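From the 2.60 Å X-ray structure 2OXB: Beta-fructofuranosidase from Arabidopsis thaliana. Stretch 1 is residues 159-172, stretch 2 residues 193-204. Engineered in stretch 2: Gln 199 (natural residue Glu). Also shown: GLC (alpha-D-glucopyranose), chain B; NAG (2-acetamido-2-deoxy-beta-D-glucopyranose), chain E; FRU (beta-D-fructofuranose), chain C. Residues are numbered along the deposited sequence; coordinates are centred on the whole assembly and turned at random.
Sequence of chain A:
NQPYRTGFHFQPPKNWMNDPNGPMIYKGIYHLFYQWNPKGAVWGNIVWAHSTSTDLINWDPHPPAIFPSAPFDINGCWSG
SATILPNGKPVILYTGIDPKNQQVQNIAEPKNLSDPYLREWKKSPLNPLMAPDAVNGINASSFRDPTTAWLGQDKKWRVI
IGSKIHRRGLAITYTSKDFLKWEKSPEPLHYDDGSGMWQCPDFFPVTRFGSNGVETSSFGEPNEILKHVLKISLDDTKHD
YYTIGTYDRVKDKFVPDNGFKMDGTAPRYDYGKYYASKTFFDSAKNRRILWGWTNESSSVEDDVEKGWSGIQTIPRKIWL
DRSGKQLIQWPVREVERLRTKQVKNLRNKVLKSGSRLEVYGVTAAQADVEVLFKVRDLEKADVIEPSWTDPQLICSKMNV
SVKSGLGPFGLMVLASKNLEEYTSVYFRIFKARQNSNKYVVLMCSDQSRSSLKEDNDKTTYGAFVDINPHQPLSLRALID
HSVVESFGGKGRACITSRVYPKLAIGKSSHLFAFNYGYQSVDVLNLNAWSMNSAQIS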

# COMPACT_ATOMS: atom_id res chain seq x y z
N VAL A 159 -6.70 -21.45 3.27
CA VAL A 159 -6.30 -20.37 2.37
C VAL A 159 -7.57 -19.86 1.70
O VAL A 159 -8.59 -20.55 1.69
N ILE A 160 -7.53 -18.64 1.16
CA ILE A 160 -8.70 -18.09 0.51
C ILE A 160 -8.36 -17.52 -0.86
O ILE A 160 -7.23 -17.09 -1.12
N ILE A 161 -9.35 -17.53 -1.75
CA ILE A 161 -9.13 -17.02 -3.09
C ILE A 161 -10.17 -15.97 -3.38
O ILE A 161 -11.24 -15.98 -2.78
N GLY A 162 -9.86 -15.06 -4.29
CA GLY A 162 -10.80 -14.01 -4.60
C GLY A 162 -11.73 -14.34 -5.75
O GLY A 162 -11.27 -14.63 -6.86
N SER A 163 -13.03 -14.31 -5.49
CA SER A 163 -14.01 -14.57 -6.54
C SER A 163 -15.16 -13.56 -6.53
O SER A 163 -15.03 -12.45 -6.02
N LYS A 164 -16.28 -13.97 -7.11
CA LYS A 164 -17.46 -13.14 -7.18
C LYS A 164 -18.59 -13.97 -7.78
O LYS A 164 -18.39 -14.74 -8.72
N ILE A 165 -19.78 -13.81 -7.21
CA ILE A 165 -20.98 -14.50 -7.67
C ILE A 165 -22.03 -13.42 -7.90
O ILE A 165 -22.60 -12.89 -6.95
N HIS A 166 -22.26 -13.08 -9.17
CA HIS A 166 -23.25 -12.06 -9.53
C HIS A 166 -23.12 -10.80 -8.65
O HIS A 166 -24.02 -10.44 -7.90
N ARG A 167 -21.98 -10.13 -8.77
CA ARG A 167 -21.71 -8.92 -7.98
C ARG A 167 -21.43 -9.19 -6.51
O ARG A 167 -21.04 -8.28 -5.77
N ARG A 168 -21.61 -10.44 -6.10
CA ARG A 168 -21.37 -10.80 -4.70
C ARG A 168 -19.90 -11.14 -4.45
O ARG A 168 -19.46 -12.27 -4.66
N GLY A 169 -19.13 -10.15 -4.01
CA GLY A 169 -17.71 -10.36 -3.73
C GLY A 169 -17.47 -11.28 -2.53
O GLY A 169 -18.17 -11.21 -1.51
N LEU A 170 -16.48 -12.14 -2.64
CA LEU A 170 -16.19 -13.05 -1.55
C LEU A 170 -14.76 -13.59 -1.60
O LEU A 170 -13.96 -13.17 -2.44
N ALA A 171 -14.46 -14.50 -0.68
CA ALA A 171 -13.14 -15.14 -0.57
C ALA A 171 -13.35 -16.63 -0.40
O ALA A 171 -13.64 -17.09 0.69
N ILE A 172 -13.22 -17.40 -1.48
CA ILE A 172 -13.43 -18.83 -1.38
C ILE A 172 -12.28 -19.53 -0.68
O ILE A 172 -11.13 -19.37 -1.05
N ASP A 193 -22.11 -7.84 -0.29
CA ASP A 193 -22.96 -7.61 -1.47
C ASP A 193 -22.84 -6.17 -1.96
O ASP A 193 -22.73 -5.25 -1.16
N GLY A 194 -22.87 -6.00 -3.28
CA GLY A 194 -22.74 -4.68 -3.86
C GLY A 194 -21.39 -4.60 -4.53
O GLY A 194 -21.30 -4.52 -5.75
N SER A 195 -20.32 -4.62 -3.73
CA SER A 195 -18.96 -4.56 -4.25
C SER A 195 -18.72 -5.68 -5.25
O SER A 195 -19.10 -6.83 -5.01
N GLY A 196 -18.08 -5.36 -6.36
CA GLY A 196 -17.82 -6.38 -7.35
C GLY A 196 -16.88 -7.45 -6.87
O GLY A 196 -16.88 -7.85 -5.69
N MET A 197 -16.07 -7.93 -7.80
CA MET A 197 -15.07 -8.96 -7.57
C MET A 197 -14.16 -8.59 -6.41
O MET A 197 -13.97 -7.41 -6.10
N TRP A 198 -13.62 -9.60 -5.75
CA TRP A 198 -12.70 -9.40 -4.65
C TRP A 198 -11.34 -9.86 -5.12
O TRP A 198 -11.17 -11.03 -5.47
N GLN A 199 -10.37 -8.95 -5.15
CA GLN A 199 -9.02 -9.30 -5.59
C GLN A 199 -7.97 -9.23 -4.51
O GLN A 199 -8.23 -8.74 -3.42
N CYS A 200 -6.79 -9.73 -4.84
CA CYS A 200 -5.66 -9.75 -3.90
C CYS A 200 -6.09 -9.75 -2.45
O CYS A 200 -5.88 -8.77 -1.73
N PRO A 201 -6.74 -10.85 -2.01
CA PRO A 201 -7.19 -10.95 -0.62
C PRO A 201 -6.00 -11.30 0.27
O PRO A 201 -5.06 -11.99 -0.15
N ASP A 202 -6.05 -10.83 1.50
CA ASP A 202 -4.97 -11.09 2.43
C ASP A 202 -5.57 -11.27 3.80
O ASP A 202 -6.37 -10.45 4.23
N PHE A 203 -5.19 -12.34 4.48
CA PHE A 203 -5.73 -12.58 5.81
C PHE A 203 -4.57 -12.83 6.75
O PHE A 203 -3.71 -13.68 6.47
N PHE A 204 -4.54 -12.08 7.85
CA PHE A 204 -3.48 -12.14 8.87
C PHE A 204 -3.89 -11.57 10.24
O PHE A 204 -4.69 -10.63 10.32

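Stretch 1 is a β-hairpin whose strands, 159-165 and 168-172, are joined by a type I' turn; stretch 2 lies against it, its strand 201-204 running roughly antiparallel to 159-165, and the main bump it offers is the indole of Trp 198. Its CB points toward the hairpin with chi1 near -90° (m), and one face of the ring lies on the second strand. Gly 169 makes the hollow: its CA sits 3.7 Å from the centroid of the Trp 198 five-membered ring, a CH-pi contact over the face. A CB here would collide with Trp 198 CD1 and Gly 196 O, so only glycine lets the ring settle this closely. Farther along, Ala 171 CB touches the six-membered ring, 4.0 Å from Trp 198 CZ3. Trp 198 NE1 makes a weak hydrogen bond to Ser 195 OG (3.5 Å), while the backbone Trp 198 N donates to Ser 163 O (3.2 Å).

Gly 162 forms a second hollow. Gly 162 CA approaches Trp 198 O at 3.1 Å in a CA-H...O contact, and a CB would strike that oxygen. Two residues back on the same side of the strand, Ile 160 (p, t) reaches inward, its CD1 4.1 Å from both Pro 201 CB and Phe 203 CB; a beta-branched chain meets the proline ring and the root of an aromatic side chain.

Met 197 (t, p, t), long and unbranched, slants in toward the first strand, its SD 3.4 Å from Ser 163 O. The aliphatic part of Lys 164 packs on it, CD to Met 197 CB 3.2 Å, while Lys 164 NZ leads away and donates to NAG O7 (2.6 Å).

At the exposed margin, extended Arg 168 (t, t, t) forms a salt bridge from NH1 to Asp 193 OD1 (2.9 Å). Engineered Gln 199 points away, its OE1 accepting from FRU O1 (2.9 Å) and GLC O2 (2.7 Å).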

# COMPACT_ATOMS: atom_id res chain seq x y z
CB VAL A 159 -5.31 -20.84 1.27
CG1 VAL A 159 -6.02 -21.69 0.22
CG2 VAL A 159 -4.66 -19.64 0.62
CB ILE A 160 -9.33 -16.98 1.36
CG1 ILE A 160 -8.26 -15.95 1.71
CG2 ILE A 160 -9.99 -17.58 2.61
CD1 ILE A 160 -8.80 -14.73 2.42
CB ILE A 161 -9.21 -18.17 -4.13
CG1 ILE A 161 -8.11 -19.19 -3.85
CG2 ILE A 161 -9.03 -17.62 -5.53
CD1 ILE A 161 -8.40 -20.08 -2.66
CB SER A 163 -14.57 -16.00 -6.44
OG SER A 163 -13.65 -16.93 -6.96
CB LYS A 164 -17.19 -11.91 -8.07
CG LYS A 164 -16.65 -12.27 -9.46
CD LYS A 164 -16.28 -11.05 -10.31
CE LYS A 164 -17.50 -10.29 -10.84
NZ LYS A 164 -18.34 -11.09 -11.78
CB ILE A 165 -21.51 -15.48 -6.61
CG1 ILE A 165 -20.42 -16.48 -6.22
CG2 ILE A 165 -22.74 -16.20 -7.14
CD1 ILE A 165 -19.91 -17.29 -7.38
CB HIS A 166 -24.67 -12.65 -9.40
CG HIS A 166 -24.96 -13.79 -10.34
ND1 HIS A 166 -24.98 -13.65 -11.71
CD2 HIS A 166 -25.26 -15.09 -10.10
CE1 HIS A 166 -25.29 -14.81 -12.27
NE2 HIS A 166 -25.45 -15.70 -11.32
CB ARG A 167 -22.85 -7.90 -8.15
CG ARG A 167 -22.72 -7.15 -9.46
CD ARG A 167 -24.00 -6.53 -9.94
NE ARG A 167 -23.85 -6.04 -11.31
CZ ARG A 167 -23.65 -6.81 -12.38
NH1 ARG A 167 -23.58 -8.13 -12.26
NH2 ARG A 167 -23.52 -6.25 -13.57
CB ARG A 168 -22.25 -11.99 -4.30
CG ARG A 168 -22.35 -12.27 -2.78
CD ARG A 168 -22.70 -13.74 -2.50
NE ARG A 168 -23.29 -14.02 -1.18
CZ ARG A 168 -24.47 -13.56 -0.77
NH1 ARG A 168 -25.20 -12.77 -1.54
NH2 ARG A 168 -24.93 -13.91 0.41
CB LEU A 170 -17.22 -14.20 -1.54
CG LEU A 170 -17.74 -14.72 -2.88
CD1 LEU A 170 -16.58 -15.09 -3.78
CD2 LEU A 170 -18.62 -15.95 -2.66
CB ALA A 171 -12.40 -14.58 0.63
CB ILE A 172 -13.58 -19.47 -2.77
CG1 ILE A 172 -14.81 -18.87 -3.47
CG2 ILE A 172 -13.69 -21.00 -2.63
CD1 ILE A 172 -14.97 -19.33 -4.89
CB ASP A 193 -24.43 -7.93 -1.15
CG ASP A 193 -24.89 -9.26 -1.75
OD1 ASP A 193 -25.71 -9.95 -1.11
OD2 ASP A 193 -24.43 -9.60 -2.86
CB SER A 195 -17.96 -4.69 -3.11
OG SER A 195 -18.11 -5.93 -2.45
CB MET A 197 -14.21 -9.11 -8.83
CG MET A 197 -12.99 -9.99 -8.69
SD MET A 197 -13.37 -11.72 -8.84
CE MET A 197 -11.77 -12.47 -8.67
CB TRP A 198 -13.09 -10.25 -3.45
CG TRP A 198 -14.02 -9.58 -2.50
CD1 TRP A 198 -14.92 -8.59 -2.78
CD2 TRP A 198 -14.23 -9.94 -1.13
NE1 TRP A 198 -15.68 -8.32 -1.66
CE2 TRP A 198 -15.27 -9.14 -0.64
CE3 TRP A 198 -13.63 -10.87 -0.28
CZ2 TRP A 198 -15.74 -9.23 0.67
CZ3 TRP A 198 -14.09 -10.97 1.03
CH2 TRP A 198 -15.14 -10.15 1.49
CB GLN A 199 -8.57 -8.40 -6.75
CG GLN A 199 -9.11 -8.86 -8.08
CD GLN A 199 -9.47 -7.70 -8.96
OE1 GLN A 199 -8.59 -6.95 -9.38
NE2 GLN A 199 -10.77 -7.54 -9.23
CB CYS A 200 -4.73 -8.55 -4.16
SG CYS A 200 -3.74 -8.71 -5.64
CB PRO A 201 -8.21 -12.10 -0.67
CG PRO A 201 -7.63 -13.00 -1.72
CD PRO A 201 -7.22 -12.00 -2.80
CB ASP A 202 -3.97 -9.94 2.40
CG ASP A 202 -2.76 -10.23 3.25
OD1 ASP A 202 -2.19 -11.32 3.11
OD2 ASP A 202 -2.39 -9.36 4.05
CB PHE A 203 -6.67 -13.78 5.76
CG PHE A 203 -7.53 -13.92 6.98
CD1 PHE A 203 -8.54 -13.00 7.23
CD2 PHE A 203 -7.33 -14.97 7.86
CE1 PHE A 203 -9.37 -13.12 8.34
CE2 PHE A 203 -8.14 -15.12 8.98
CZ PHE A 203 -9.16 -14.19 9.23
CB PHE A 204 -2.24 -11.36 8.36
CG PHE A 204 -2.48 -9.89 8.21
CD1 PHE A 204 -2.41 -9.04 9.32
CD2 PHE A 204 -2.84 -9.35 6.98
CE1 PHE A 204 -2.71 -7.69 9.19
CE2 PHE A 204 -3.14 -7.99 6.84
CZ PHE A 204 -3.08 -7.16 7.95
C1 GLC B . -6.80 -6.52 -11.92
C2 GLC B . -8.18 -6.92 -12.48
C3 GLC B . -8.15 -7.17 -13.99
C4 GLC B . -7.67 -5.87 -14.65
C5 GLC B . -6.26 -5.51 -14.12
C6 GLC B . -5.70 -4.21 -14.71
O2 GLC B . -8.65 -8.08 -11.78
O3 GLC B . -9.46 -7.51 -14.47
O4 GLC B . -7.64 -6.06 -16.06
O5 GLC B . -6.27 -5.35 -12.68
O6 GLC B . -6.63 -3.14 -14.50
C1 NAG E . -18.48 -14.19 -15.20
C2 NAG E . -17.87 -12.91 -15.81
C3 NAG E . -18.46 -12.61 -17.20
C4 NAG E . -18.37 -13.84 -18.09
C5 NAG E . -19.02 -15.03 -17.38
C6 NAG E . -18.94 -16.30 -18.18
C7 NAG E . -17.08 -11.04 -14.51
C8 NAG E . -16.75 -9.79 -15.32
N2 NAG E . -18.10 -11.78 -14.93
O3 NAG E . -17.78 -11.51 -17.80
O4 NAG E . -19.02 -13.60 -19.33
O5 NAG E . -18.36 -15.28 -16.12
O6 NAG E . -17.81 -17.06 -17.79
O7 NAG E . -16.41 -11.34 -13.53
C1 FRU C . -4.60 -6.70 -9.95
C2 FRU C . -4.81 -7.83 -10.97
C3 FRU C . -4.95 -9.19 -10.27
C4 FRU C . -4.36 -10.16 -11.26
C5 FRU C . -3.29 -9.29 -11.93
C6 FRU C . -3.20 -9.48 -13.43
O1 FRU C . -5.74 -6.53 -9.13
O2 FRU C . -5.90 -7.69 -11.95
O3 FRU C . -6.30 -9.55 -9.98
O4 FRU C . -3.77 -11.29 -10.62
O5 FRU C . -3.62 -7.93 -11.70
O6 FRU C . -2.64 -10.75 -13.69